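Local structure of Glyco_hydro_cc domain-containing protein (Trichoderma gamsii, 6UBD) at residues L50-D55 with A239-D244; S72-G77 with S129-M134; T180-D185 with V228-A233; N218-W223 with S250-V255. The protein probably binds beta-1,3-glucan oligosaccharides, as a member of subgroup VII of the glycoside hydrolase family GH128. All blocks are in the same frame, centred on the assembly; numbering follows the deposited sequence. Where two conformers were deposited one is given.

Overall arrangement
All four contacts belong to one single-chain alpha/beta barrel, and none bridges its segments with a hydrogen bond; apolar surfaces do the joining. Contact 1 is the most central, about 7 Å from the chain's centre, where a tryptophan meets two alanines between strands of the barrel. Contacts 2 and 4 are buried too, though further out: contact 2 sets a leucine after a strand against a helix, and tryptophan-rich contact 4 lies about 18 Å from the centre. Contact 3 pairs two helices and is partly exposed. Contacts 3 and 4 share helix 217-233. Contact 1 touches the other three, whereas contact 2 lies across the chain's centre from contacts 3 and 4.

Contact 1 (L50-D55 with A239-D244); sequences LSWWHD and AYAYTD
The indole of Trp52 lies against the methyl groups of Ala239 and Ala241 and the carbonyl O of Tyr240 between them, inside the strand barrel of this glycosyl hydrolase core. The CH2 corner of the Trp52 ring touches Ala241 CB at 3.8 Å, while NE1 of Trp52 lies 3.8 Å from Ala239 CB. Between the two methyls, CZ2 of Trp52 approaches the backbone O of Tyr240 to 3.6 Å, an oblique van der Waals contact. Trp52 reaches over the gap because its CG sits between the backbone N and the carbonyl carbon (chi1 70°). The small alternating alanines let so bulky a ring come close to the strand. Strands 52-54 and 237-243 both pair in parallel with strand 35-38, one on each of its edges, so this is a contact between next-but-one strands; the axes of the short strand segments come within 8.3 Å, at 52°. Val69 and Val71 of strand 69-73 also touch the indole. Tyr240, by contrast, starts away from Trp52; its ring touches Tyr268 and Ile272 of helix 263-273, and its OH bonds to Glu232 OE2. The indole is helped into place by a hydrogen bond: Trp52 NE1 donates to Lys34 O.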
# COMPACT_ATOMS: atom_id res chain seq x y z
N LEU A 50 4.76 -11.92 8.61
CA LEU A 50 4.62 -11.19 7.33
C LEU A 50 5.27 -11.96 6.22
O LEU A 50 6.19 -12.79 6.46
CB LEU A 50 5.26 -9.81 7.46
CG LEU A 50 4.72 -8.88 8.54
CD1 LEU A 50 5.43 -7.56 8.46
CD2 LEU A 50 3.21 -8.63 8.46
N SER A 51 4.95 -11.56 4.97
CA SER A 51 5.78 -11.97 3.79
C SER A 51 6.51 -10.76 3.16
O SER A 51 7.47 -11.01 2.37
CB SER A 51 4.93 -12.66 2.72
OG SER A 51 3.89 -11.78 2.34
N TRP A 52 6.03 -9.54 3.36
CA TRP A 52 6.48 -8.40 2.53
C TRP A 52 6.39 -7.09 3.25
O TRP A 52 5.65 -6.97 4.28
CB TRP A 52 5.63 -8.29 1.24
CG TRP A 52 4.20 -7.86 1.39
CD1 TRP A 52 3.16 -8.63 1.84
CD2 TRP A 52 3.67 -6.56 1.10
NE1 TRP A 52 2.01 -7.90 1.80
CE2 TRP A 52 2.27 -6.61 1.35
CE3 TRP A 52 4.23 -5.36 0.59
CZ2 TRP A 52 1.44 -5.52 1.10
CZ3 TRP A 52 3.38 -4.31 0.38
CH2 TRP A 52 2.02 -4.40 0.60
N TRP A 53 7.04 -6.04 2.80
CA TRP A 53 6.81 -4.65 3.28
C TRP A 53 7.12 -3.64 2.17
O TRP A 53 7.87 -3.99 1.22
CB TRP A 53 7.58 -4.31 4.56
CG TRP A 53 8.96 -3.73 4.48
CD1 TRP A 53 9.33 -2.44 4.83
CD2 TRP A 53 10.20 -4.40 4.13
NE1 TRP A 53 10.70 -2.28 4.77
CE2 TRP A 53 11.25 -3.46 4.31
CE3 TRP A 53 10.50 -5.67 3.63
CZ2 TRP A 53 12.59 -3.77 4.04
CZ3 TRP A 53 11.83 -5.98 3.35
CH2 TRP A 53 12.84 -5.04 3.57
N HIS A 54 6.64 -2.44 2.32
CA HIS A 54 7.08 -1.27 1.54
C HIS A 54 7.36 -0.09 2.46
O HIS A 54 6.92 -0.15 3.63
CB HIS A 54 6.13 -0.94 0.37
CG HIS A 54 4.94 -0.13 0.80
ND1 HIS A 54 4.96 1.24 0.79
CD2 HIS A 54 3.67 -0.50 1.14
CE1 HIS A 54 3.76 1.69 1.11
NE2 HIS A 54 2.95 0.65 1.34
N ASP A 55 8.04 0.94 2.00
CA ASP A 55 8.30 2.16 2.79
C ASP A 55 8.20 3.40 1.91
O ASP A 55 8.81 4.39 2.26
CB ASP A 55 9.62 2.05 3.54
CG ASP A 55 10.84 2.06 2.61
OD1 ASP A 55 10.68 2.12 1.37
OD2 ASP A 55 11.99 2.06 3.16
N ALA A 239 -2.96 -9.13 -0.95
CA ALA A 239 -1.95 -8.56 -0.02
C ALA A 239 -2.58 -7.40 0.70
O ALA A 239 -3.46 -6.71 0.14
CB ALA A 239 -0.70 -8.12 -0.79
N TYR A 240 -2.13 -7.15 1.94
CA TYR A 240 -2.59 -5.99 2.73
C TYR A 240 -1.44 -5.47 3.60
O TYR A 240 -0.56 -6.27 3.99
CB TYR A 240 -3.85 -6.29 3.54
CG TYR A 240 -3.76 -7.47 4.48
CD1 TYR A 240 -3.15 -7.34 5.75
CD2 TYR A 240 -4.27 -8.70 4.11
CE1 TYR A 240 -3.05 -8.45 6.62
CE2 TYR A 240 -4.20 -9.81 4.99
CZ TYR A 240 -3.57 -9.67 6.24
OH TYR A 240 -3.45 -10.77 7.12
N ALA A 241 -1.49 -4.23 4.02
CA ALA A 241 -0.39 -3.61 4.78
C ALA A 241 -0.90 -2.51 5.72
O ALA A 241 -1.47 -1.50 5.31
CB ALA A 241 0.66 -3.05 3.85
N TYR A 242 -0.66 -2.71 7.04
CA TYR A 242 -0.95 -1.72 8.13
C TYR A 242 0.02 -0.52 7.98
O TYR A 242 1.21 -0.79 7.97
CB TYR A 242 -0.76 -2.46 9.47
CG TYR A 242 -1.15 -1.74 10.75
CD1 TYR A 242 -0.58 -0.54 11.10
CD2 TYR A 242 -2.09 -2.30 11.62
CE1 TYR A 242 -0.93 0.11 12.29
CE2 TYR A 242 -2.42 -1.71 12.82
CZ TYR A 242 -1.83 -0.51 13.18
OH TYR A 242 -2.24 0.07 14.39
N THR A 243 -0.49 0.71 7.90
CA THR A 243 0.37 1.91 7.75
C THR A 243 0.77 2.51 9.10
O THR A 243 -0.08 2.60 10.03
CB THR A 243 -0.30 2.93 6.83
OG1 THR A 243 0.71 3.96 6.64
CG2 THR A 243 -1.58 3.55 7.33
N ASP A 244 1.96 3.04 9.20
CA ASP A 244 2.42 3.84 10.33
C ASP A 244 2.61 5.32 9.93
O ASP A 244 3.30 6.07 10.65
CB ASP A 244 3.66 3.25 10.95
CG ASP A 244 4.90 3.25 10.09
OD1 ASP A 244 4.90 3.85 9.01
OD2 ASP A 244 5.88 2.62 10.53

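Contact 2 (S72-G77 with S129-M134); sequences SMLWGG and SLIAPM
One methyl group, CD2 of Leu74, makes Leu74's side of the meeting with Leu130 and Ile131. It lies 4.0 Å from Leu130 CD1, and Ile131 offers it CD1 and CG1 at the same 4.2 Å. The Leu74 side chain runs at about a right angle to that of Leu130, and more slantwise to that of Ile131. Its CG is opposite the backbone N (chi1 174°), which carries the branch out toward the helix. Leu74 directly follows strand 69-73, and the helix is 120-136, so the pair is part of the packing of helices round the strand barrel of an alpha/beta barrel. The close side is buried: Leu74 also touches Phe91 of helix 82-92, and its backbone is hydrogen-bonded to Met102 of the neighbouring strand 100-102, which fixes where the side chain starts. The looser side is the helix's outer edge, where Leu130 is only partly covered, although it touches Leu88 of the same helix 82-92, and Ser129 faces solvent. Here the helix itself is irregular. A wider pi-type turn at 129-131 leads into a kink at Pro133, which has no N-H to give, and Met134 N makes a weak 3.0 Å bond to Ile131 O.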
# COMPACT_ATOMS: atom_id res chain seq x y z
N SER A 72 9.04 -2.30 -4.20
CA SER A 72 9.48 -0.96 -4.65
C SER A 72 8.28 -0.05 -4.93
O SER A 72 7.21 -0.55 -5.28
CB SER A 72 10.33 -1.17 -5.90
OG SER A 72 10.81 0.04 -6.52
N MET A 73 8.51 1.24 -4.83
CA MET A 73 7.50 2.26 -5.24
C MET A 73 8.19 3.37 -6.03
O MET A 73 9.28 3.78 -5.65
CB MET A 73 6.79 2.87 -4.02
CG MET A 73 5.78 3.92 -4.36
SD MET A 73 4.83 4.63 -2.98
CE MET A 73 3.88 3.25 -2.35
N LEU A 74 7.52 3.89 -7.06
CA LEU A 74 7.80 5.27 -7.56
C LEU A 74 6.69 6.21 -7.02
O LEU A 74 5.57 6.15 -7.47
CB LEU A 74 7.88 5.33 -9.09
CG LEU A 74 8.03 6.74 -9.67
CD1 LEU A 74 9.29 7.42 -9.14
CD2 LEU A 74 8.14 6.71 -11.18
N TRP A 75 7.03 7.00 -6.00
CA TRP A 75 6.02 7.74 -5.24
C TRP A 75 5.32 8.81 -6.10
O TRP A 75 4.06 8.98 -5.98
CB TRP A 75 6.71 8.34 -3.99
CG TRP A 75 5.81 9.05 -3.00
CD1 TRP A 75 5.23 8.49 -1.87
CD2 TRP A 75 5.44 10.45 -2.95
NE1 TRP A 75 4.50 9.41 -1.17
CE2 TRP A 75 4.62 10.63 -1.81
CE3 TRP A 75 5.68 11.57 -3.79
CZ2 TRP A 75 4.10 11.88 -1.45
CZ3 TRP A 75 5.16 12.79 -3.44
CH2 TRP A 75 4.37 12.94 -2.29
N GLY A 76 6.08 9.59 -6.88
CA GLY A 76 5.51 10.69 -7.64
C GLY A 76 6.39 11.10 -8.79
O GLY A 76 7.21 10.32 -9.30
N GLY A 77 6.21 12.39 -9.21
CA GLY A 77 6.93 12.97 -10.35
C GLY A 77 8.08 13.89 -10.00
O GLY A 77 8.65 14.45 -10.95
N SER A 129 7.67 5.81 -19.10
CA SER A 129 9.16 6.01 -19.18
C SER A 129 9.89 5.13 -18.16
O SER A 129 11.00 4.65 -18.44
CB SER A 129 9.45 7.47 -18.86
OG SER A 129 10.83 7.77 -18.77
N LEU A 130 9.34 4.99 -16.92
CA LEU A 130 10.04 4.38 -15.76
C LEU A 130 9.42 3.07 -15.22
O LEU A 130 10.21 2.21 -14.78
CB LEU A 130 10.18 5.42 -14.65
CG LEU A 130 11.00 6.66 -14.96
CD1 LEU A 130 10.94 7.70 -13.87
CD2 LEU A 130 12.45 6.29 -15.20
N ILE A 131 8.09 2.93 -15.25
CA ILE A 131 7.48 1.74 -14.59
C ILE A 131 7.25 0.62 -15.59
O ILE A 131 7.71 -0.52 -15.35
CB ILE A 131 6.17 2.16 -13.88
CG1 ILE A 131 6.47 3.22 -12.81
CG2 ILE A 131 5.46 0.90 -13.32
CD1 ILE A 131 5.30 3.77 -12.07
N ALA A 132 6.68 0.91 -16.77
CA ALA A 132 6.44 -0.17 -17.76
C ALA A 132 7.72 -0.92 -18.16
O ALA A 132 7.64 -2.14 -18.25
CB ALA A 132 5.68 0.33 -18.96
N PRO A 133 8.89 -0.26 -18.32
CA PRO A 133 10.06 -1.05 -18.68
C PRO A 133 10.49 -2.05 -17.60
O PRO A 133 11.08 -3.10 -17.90
CB PRO A 133 11.14 0.04 -18.86
CG PRO A 133 10.33 1.23 -19.29
CD PRO A 133 9.10 1.22 -18.42
N MET A 134 10.26 -1.74 -16.33
CA MET A 134 10.51 -2.72 -15.22
C MET A 134 9.59 -3.92 -15.40
O MET A 134 10.04 -5.06 -15.19
CB MET A 134 10.28 -2.09 -13.85
CG MET A 134 11.26 -1.01 -13.54
SD MET A 134 12.90 -1.69 -13.19
CE MET A 134 13.65 -0.34 -12.28

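Contact 3 (T180-D185 with V228-A233); sequences TGVQAD and VDLFEA
Apolar packing comes first: CG1 of Val182 meets CE1 of Phe231 at 3.9 Å, coming at the ring obliquely with the two side chains about perpendicular. The same Val182 methyl lies 4.3 Å from CD1 of Leu230. The chi1 rotation of Val182 turns CG1 away from its own backbone N and points it across the groove between the helices. The second kind of meeting is polar against apolar. Gln183 bends at chi2 (64°), and this brings its OE1 to 3.8 Å from Leu230 CD2, with CD1 of Leu230 3.9 Å from the same oxygen. No bond results; on the partly exposed side, the amide turns its oxygen end to the leucine's two methyls, the side chains crossing at a slant. Gln183 NE2 is hydrogen-bonded to Asp187, one turn on in the same helix, and this helps hold the amide's orientation. Helices 179-193 and 217-233 are the helices of successive beta-alpha-beta crossovers in the barrel, from strand 170-176 to 197-206 and from there to 237-243; the segments run the same way at 28°, their short axes 11.4 Å apart. On the strand side, Ile174 of strand 170-176 touches both Val182 and Phe231. The Phe231 ring also meets that of Tyr240, their planes about 30° apart. Leu230 is further flanked by Met179 and Ile186 of the first helix.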
# COMPACT_ATOMS: atom_id res chain seq x y z
N THR A 180 -18.49 -2.24 6.58
CA THR A 180 -19.33 -1.88 5.41
C THR A 180 -18.49 -1.00 4.45
O THR A 180 -18.49 -1.24 3.19
CB THR A 180 -20.63 -1.16 5.81
OG1 THR A 180 -21.43 -2.01 6.64
CG2 THR A 180 -21.46 -0.64 4.64
N GLY A 181 -17.77 -0.00 4.98
CA GLY A 181 -16.92 0.87 4.15
C GLY A 181 -15.75 0.14 3.50
O GLY A 181 -15.42 0.36 2.33
N VAL A 182 -15.12 -0.78 4.26
CA VAL A 182 -14.01 -1.61 3.73
C VAL A 182 -14.54 -2.42 2.55
O VAL A 182 -13.90 -2.45 1.45
CB VAL A 182 -13.48 -2.53 4.85
CG1 VAL A 182 -12.46 -3.50 4.27
CG2 VAL A 182 -12.86 -1.75 6.01
N GLN A 183 -15.68 -3.07 2.70
CA GLN A 183 -16.25 -3.94 1.64
C GLN A 183 -16.61 -3.08 0.44
O GLN A 183 -16.47 -3.55 -0.71
CB GLN A 183 -17.46 -4.75 2.13
CG GLN A 183 -17.97 -5.81 1.16
CD GLN A 183 -16.96 -6.92 0.93
OE1 GLN A 183 -16.43 -7.45 1.91
NE2 GLN A 183 -16.67 -7.25 -0.33
N ALA A 184 -17.10 -1.88 0.62
CA ALA A 184 -17.52 -1.04 -0.52
C ALA A 184 -16.29 -0.64 -1.35
O ALA A 184 -16.34 -0.55 -2.63
CB ALA A 184 -18.22 0.19 -0.02
N ASP A 185 -15.14 -0.41 -0.73
CA ASP A 185 -13.89 -0.13 -1.47
C ASP A 185 -13.48 -1.37 -2.25
O ASP A 185 -13.11 -1.26 -3.48
CB ASP A 185 -12.75 0.25 -0.53
CG ASP A 185 -12.73 1.69 -0.02
OD1 ASP A 185 -13.51 2.55 -0.55
OD2 ASP A 185 -11.87 1.99 0.91
N VAL A 228 -8.60 -7.99 9.19
CA VAL A 228 -7.67 -9.06 8.82
C VAL A 228 -8.50 -10.29 8.44
O VAL A 228 -8.22 -10.96 7.43
CB VAL A 228 -6.64 -9.32 9.91
CG1 VAL A 228 -5.88 -10.59 9.68
CG2 VAL A 228 -5.68 -8.11 10.02
N ASP A 229 -9.53 -10.60 9.25
CA ASP A 229 -10.34 -11.78 8.89
C ASP A 229 -10.98 -11.57 7.50
O ASP A 229 -11.09 -12.53 6.73
CB ASP A 229 -11.40 -12.06 9.97
CG ASP A 229 -10.88 -12.61 11.30
OD1 ASP A 229 -9.73 -13.15 11.29
OD2 ASP A 229 -11.65 -12.54 12.33
N LEU A 230 -11.54 -10.39 7.30
CA LEU A 230 -12.24 -10.08 6.01
C LEU A 230 -11.24 -10.22 4.84
O LEU A 230 -11.55 -10.90 3.85
CB LEU A 230 -12.86 -8.69 6.08
CG LEU A 230 -13.77 -8.22 4.90
CD1 LEU A 230 -14.60 -7.02 5.38
CD2 LEU A 230 -13.04 -7.84 3.65
N PHE A 231 -10.07 -9.60 4.99
CA PHE A 231 -9.05 -9.67 3.89
C PHE A 231 -8.63 -11.12 3.64
O PHE A 231 -8.49 -11.53 2.48
CB PHE A 231 -7.81 -8.83 4.27
CG PHE A 231 -7.98 -7.33 4.29
CD1 PHE A 231 -8.94 -6.65 3.55
CD2 PHE A 231 -7.12 -6.54 5.06
CE1 PHE A 231 -9.03 -5.26 3.57
CE2 PHE A 231 -7.19 -5.15 5.04
CZ PHE A 231 -8.13 -4.51 4.24
N GLU A 232 -8.33 -11.91 4.70
CA GLU A 232 -7.85 -13.32 4.51
C GLU A 232 -8.92 -14.17 3.78
O GLU A 232 -8.56 -14.99 2.91
CB GLU A 232 -7.36 -13.92 5.83
CG GLU A 232 -6.07 -13.30 6.36
CD GLU A 232 -4.81 -13.72 5.60
OE1 GLU A 232 -4.88 -14.65 4.73
OE2 GLU A 232 -3.73 -13.05 5.88
N ALA A 233 -10.20 -13.95 4.06
CA ALA A 233 -11.29 -14.72 3.43
C ALA A 233 -11.61 -14.22 2.01
O ALA A 233 -12.17 -15.01 1.27
CB ALA A 233 -12.49 -14.68 4.35

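Contact 4 (N218-W223 with S250-V255); sequences NQINQW and SVWPPV
Ile220 and Trp252 mark the closest backbone approach, their CA atoms 7.7 Å apart. Residues 218-223 are a regular stretch of helix 217-233, where Trp223 N bonds to Gln219 O. Opposite them, 250-252 have helical backbone angles but lack the regular helical bonds, and the chain then turns through Pro253 and Pro254 on its way from strand 237-243 to helix 263-273. Three apolar meetings fill the interface. The tightest puts CD1 of Ile220 3.5 Å from CG1 of Val251. The other branch of Ile220 works on the indole, with CG2 of Ile220 4.1 Å from CZ3 of Trp252. One helical turn further on, the two tryptophans meet at their six-membered rings: CZ3 of Trp223 lies 3.7 Å from CH2 of Trp252, with ring centres 5.8 Å apart and planes nearly perpendicular at 88°. Both indoles leave their backbones trans to N (chi1 -171° in Trp223), and this extended reach lets their outer corners meet. Trp252 also stacks on Tyr242, and Trp223 rests on Phe202 and Cys204 of strand 197-206. The contact therefore links a barrel helix to the long loop that follows strand 237-243. Its chemistry implies fit rather than direct bonding: no hydrogen bond crosses between the segments, while the placing of the Trp252 ring is helped by its NE1 donating to Thr243 O and by the stack on Tyr242, leaving the carbons CE3, CZ3 and CH2 of its six-membered ring to Ile220 and Trp223.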
# COMPACT_ATOMS: atom_id res chain seq x y z
N ASN A 218 -10.74 0.26 22.18
CA ASN A 218 -11.56 -0.95 22.03
C ASN A 218 -12.08 -1.13 20.60
O ASN A 218 -12.06 -2.23 20.08
CB ASN A 218 -12.68 -0.87 23.09
CG ASN A 218 -13.62 -2.08 23.10
OD1 ASN A 218 -13.22 -3.13 23.63
ND2 ASN A 218 -14.84 -1.97 22.56
N GLN A 219 -12.66 -0.05 20.08
CA GLN A 219 -13.17 -0.08 18.67
C GLN A 219 -12.03 -0.42 17.67
O GLN A 219 -12.30 -1.23 16.73
CB GLN A 219 -13.83 1.25 18.32
CG GLN A 219 -14.37 1.33 16.86
CD GLN A 219 -14.12 2.67 16.18
OE1 GLN A 219 -13.38 3.52 16.70
NE2 GLN A 219 -14.66 2.88 14.97
N ILE A 220 -10.87 0.21 17.87
CA ILE A 220 -9.72 -0.01 16.93
C ILE A 220 -9.30 -1.47 16.98
O ILE A 220 -9.06 -2.14 15.95
CB ILE A 220 -8.56 0.96 17.27
CG1 ILE A 220 -8.90 2.39 16.81
CG2 ILE A 220 -7.27 0.46 16.63
CD1 ILE A 220 -8.03 3.41 17.45
N ASN A 221 -9.22 -2.05 18.21
CA ASN A 221 -8.80 -3.47 18.34
C ASN A 221 -9.78 -4.40 17.59
O ASN A 221 -9.34 -5.35 16.92
CB ASN A 221 -8.68 -3.88 19.82
CG ASN A 221 -7.54 -3.21 20.58
OD1 ASN A 221 -6.67 -2.58 19.96
ND2 ASN A 221 -7.56 -3.38 21.92
N GLN A 222 -11.09 -4.16 17.70
CA GLN A 222 -12.09 -4.97 17.01
C GLN A 222 -11.99 -4.74 15.47
O GLN A 222 -12.17 -5.72 14.73
CB GLN A 222 -13.48 -4.61 17.52
CG GLN A 222 -14.53 -5.58 17.02
CD GLN A 222 -14.39 -6.98 17.59
OE1 GLN A 222 -14.36 -7.20 18.82
NE2 GLN A 222 -14.22 -7.97 16.71
N TRP A 223 -11.85 -3.48 15.09
CA TRP A 223 -11.70 -3.14 13.62
C TRP A 223 -10.51 -3.87 12.96
O TRP A 223 -10.64 -4.46 11.85
CB TRP A 223 -11.62 -1.62 13.54
CG TRP A 223 -11.69 -1.07 12.12
CD1 TRP A 223 -12.79 -0.50 11.54
CD2 TRP A 223 -10.60 -0.91 11.19
NE1 TRP A 223 -12.47 -0.02 10.28
CE2 TRP A 223 -11.13 -0.23 10.08
CE3 TRP A 223 -9.23 -1.19 11.23
CZ2 TRP A 223 -10.34 0.12 8.97
CZ3 TRP A 223 -8.46 -0.88 10.11
CH2 TRP A 223 -9.01 -0.23 9.00
N SER A 250 -2.99 9.67 17.73
CA SER A 250 -2.04 9.12 18.72
C SER A 250 -2.31 7.64 19.05
O SER A 250 -1.44 7.00 19.67
CB SER A 250 -2.05 9.95 19.97
OG SER A 250 -3.27 9.76 20.67
N VAL A 251 -3.48 7.10 18.65
CA VAL A 251 -3.90 5.74 19.05
C VAL A 251 -3.56 4.69 17.96
O VAL A 251 -3.05 3.59 18.33
CB VAL A 251 -5.39 5.75 19.43
CG1 VAL A 251 -5.79 4.41 20.01
CG2 VAL A 251 -5.69 6.86 20.45
N TRP A 252 -3.75 5.02 16.69
CA TRP A 252 -3.41 4.11 15.57
C TRP A 252 -1.92 3.74 15.52
O TRP A 252 -1.61 2.59 15.13
CB TRP A 252 -3.90 4.76 14.24
CG TRP A 252 -3.66 3.85 13.08
CD1 TRP A 252 -2.60 3.89 12.20
CD2 TRP A 252 -4.38 2.65 12.75
NE1 TRP A 252 -2.64 2.80 11.39
CE2 TRP A 252 -3.68 1.99 11.72
CE3 TRP A 252 -5.53 2.04 13.27
CZ2 TRP A 252 -4.13 0.79 11.18
CZ3 TRP A 252 -5.97 0.85 12.76
CH2 TRP A 252 -5.27 0.20 11.72
N PRO A 253 -0.96 4.63 15.85
CA PRO A 253 0.45 4.24 15.66
C PRO A 253 0.78 2.90 16.30
O PRO A 253 0.40 2.66 17.46
CB PRO A 253 1.26 5.38 16.33
CG PRO A 253 0.39 6.54 16.09
CD PRO A 253 -1.05 6.05 16.26
N PRO A 254 1.50 1.98 15.58
CA PRO A 254 1.70 0.62 16.13
C PRO A 254 2.83 0.54 17.17
O PRO A 254 2.98 -0.58 17.70
CB PRO A 254 2.00 -0.17 14.86
CG PRO A 254 2.67 0.85 13.96
CD PRO A 254 1.92 2.13 14.18
N VAL A 255 3.55 1.63 17.44
CA VAL A 255 4.67 1.66 18.44
C VAL A 255 4.41 2.83 19.40
O VAL A 255 4.04 3.93 18.96
CB VAL A 255 6.04 1.82 17.75
CG1 VAL A 255 7.16 1.76 18.80
CG2 VAL A 255 6.30 0.75 16.72